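Local coordinates for oxysterol-binding protein homolog 3 (Saccharomyces cerevisiae, PDB 4IC4) that carries lipids in a hydrophobic pocket and transfers them between membranes through the cytosol, in a directional transport coupled to phosphoinositides, at residues F128-R132 with F301-L305. Residues are numbered along the deposited sequence; the frame is centred on the assembly and turned at random.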
loop_
_atom_site.group_PDB
_atom_site.type_symbol
_atom_site.label_atom_id
_atom_site.label_comp_id
_atom_site.label_asym_id
_atom_site.label_seq_id
_atom_site.Cartn_x
_atom_site.Cartn_y
_atom_site.Cartn_z
ATOM N N PHE A 128 9.169 -2.800 7.262
ATOM C CA PHE A 128 8.956 -1.376 7.106
ATOM C C PHE A 128 8.056 -0.910 8.224
ATOM O O PHE A 128 6.923 -1.364 8.356
ATOM C CB PHE A 128 8.322 -1.005 5.766
ATOM C CG PHE A 128 8.029 0.464 5.637
ATOM C CD1 PHE A 128 9.064 1.397 5.652
ATOM C CD2 PHE A 128 6.717 0.920 5.543
ATOM C CE1 PHE A 128 8.797 2.766 5.580
ATOM C CE2 PHE A 128 6.437 2.286 5.470
ATOM C CZ PHE A 128 7.480 3.215 5.489
ATOM N N GLU A 129 8.580 -0.023 9.057
ATOM C CA GLU A 129 7.795 0.526 10.143
ATOM C C GLU A 129 7.391 1.936 9.741
ATOM O O GLU A 129 8.070 2.586 8.941
ATOM C CB GLU A 129 8.609 0.605 11.438
ATOM C CG GLU A 129 9.758 1.615 11.388
ATOM C CD GLU A 129 10.244 2.029 12.770
ATOM O OE1 GLU A 129 10.245 3.243 13.051
ATOM O OE2 GLU A 129 10.628 1.154 13.570
ATOM N N LEU A 130 6.280 2.401 10.292
ATOM C CA LEU A 130 5.810 3.748 10.018
ATOM C C LEU A 130 5.064 4.273 11.229
ATOM O O LEU A 130 3.951 3.838 11.533
ATOM C CB LEU A 130 4.898 3.781 8.786
ATOM C CG LEU A 130 4.366 5.178 8.440
ATOM C CD1 LEU A 130 5.520 6.120 8.103
ATOM C CD2 LEU A 130 3.402 5.078 7.274
ATOM N N ILE A 131 5.704 5.200 11.932
ATOM C CA ILE A 131 5.115 5.819 13.105
ATOM C C ILE A 131 4.670 7.221 12.712
ATOM O O ILE A 131 5.491 8.048 12.304
ATOM C CB ILE A 131 6.137 5.937 14.250
ATOM C CG1 ILE A 131 6.573 4.541 14.708
ATOM C CG2 ILE A 131 5.528 6.716 15.409
ATOM C CD1 ILE A 131 7.708 4.554 15.716
ATOM N N ARG A 132 3.371 7.484 12.811
ATOM C CA ARG A 132 2.846 8.805 12.483
ATOM C C ARG A 132 2.095 9.357 13.690
ATOM O O ARG A 132 0.879 9.224 13.798
ATOM C CB ARG A 132 1.919 8.739 11.263
ATOM C CG ARG A 132 2.630 8.424 9.950
ATOM C CD ARG A 132 3.603 9.527 9.545
ATOM N NE ARG A 132 2.927 10.814 9.385
ATOM C CZ ARG A 132 2.940 11.540 8.271
ATOM N NH1 ARG A 132 3.597 11.117 7.197
ATOM N NH2 ARG A 132 2.288 12.695 8.228
ATOM N N PHE A 301 2.767 12.198 1.146
ATOM C CA PHE A 301 2.863 11.031 2.021
ATOM C C PHE A 301 3.838 10.017 1.411
ATOM O O PHE A 301 4.678 9.452 2.115
ATOM C CB PHE A 301 1.479 10.393 2.202
ATOM C CG PHE A 301 1.423 9.336 3.279
ATOM C CD1 PHE A 301 1.350 9.691 4.623
ATOM C CD2 PHE A 301 1.421 7.985 2.946
ATOM C CE1 PHE A 301 1.271 8.718 5.621
ATOM C CE2 PHE A 301 1.340 7.001 3.944
ATOM C CZ PHE A 301 1.264 7.372 5.277
ATOM N N THR A 302 3.736 9.792 0.104
ATOM C CA THR A 302 4.633 8.848 -0.558
ATOM C C THR A 302 6.081 9.304 -0.406
ATOM O O THR A 302 6.970 8.510 -0.105
ATOM C CB THR A 302 4.357 8.746 -2.071
ATOM O OG1 THR A 302 2.946 8.711 -2.307
ATOM C CG2 THR A 302 5.000 7.479 -2.638
ATOM N N ALA A 303 6.308 10.595 -0.630
ATOM C CA ALA A 303 7.642 11.169 -0.541
ATOM C C ALA A 303 8.252 11.053 0.847
ATOM O O ALA A 303 9.476 11.072 1.000
ATOM C CB ALA A 303 7.602 12.631 -0.976
ATOM N N ASN A 304 7.399 10.927 1.859
ATOM C CA ASN A 304 7.859 10.825 3.235
ATOM C C ASN A 304 8.119 9.406 3.720
ATOM O O ASN A 304 8.739 9.212 4.763
ATOM C CB ASN A 304 6.855 11.509 4.166
ATOM C CG ASN A 304 6.887 13.016 4.033
ATOM O OD1 ASN A 304 7.929 13.589 3.715
ATOM N ND2 ASN A 304 5.759 13.667 4.294
ATOM N N LEU A 305 7.660 8.422 2.954
ATOM C CA LEU A 305 7.823 7.020 3.326
ATOM C C LEU A 305 9.264 6.570 3.542
ATOM O O LEU A 305 9.570 5.875 4.516
ATOM C CB LEU A 305 7.184 6.124 2.257
ATOM C CG LEU A 305 5.657 6.124 2.151
ATOM C CD1 LEU A 305 5.252 5.454 0.848
ATOM C CD2 LEU A 305 5.044 5.411 3.353
HETATM O O HOH W 1 2.838 13.269 5.081
#
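Leu130 and Leu305 mark the nearest approach of the two backbones, their CA atoms 7.7 Å apart, where strand 128-132 passes helix 301-305 with N-to-C directions 124° apart. The strand presents Phe128, Leu130 and Arg132 to the helix in turn, a worked example of how every second residue of a strand can serve one neighbour. At one end the Phe128 ring, swung anti to its own amide nitrogen (chi1 177°), meets Leu305 twice: CZ touches the methyl CD2 at 3.9 Å, while the ring edge faces the carbonyl, with CE1 3.4 Å from Leu305 O. An alanine in place of Phe128 would probably leave a gap beside Leu305 and strip its carbonyl oxygen of the aromatic edge. In the middle, Leu130 reaches forward with one methyl, CD2, which meets Phe301 CZ obliquely at 3.7 Å. Arg132 closes the row as its aliphatic chain, bent at chi2 and chi3, turns one face of the guanidinium to Phe301 CE1, 3.7 Å from Arg132 NH1, with the guanidinium and ring planes 34° apart. No direct hydrogen bond joins the segments; instead one water accepts from both Arg132 NH1 and Asn304 ND2, bridging strand and helix. The polar ends are also anchored elsewhere, Arg132 in a salt bridge with Asp134 and Asn304 through OD1 to the backbone of Asn32. The contact thus packs the short helix 300-305 against strand 127-132 of the OSBP-related beta barrel, with helix 71-76 lying against Phe128 and strand 137-145 pairing antiparallel with 127-132.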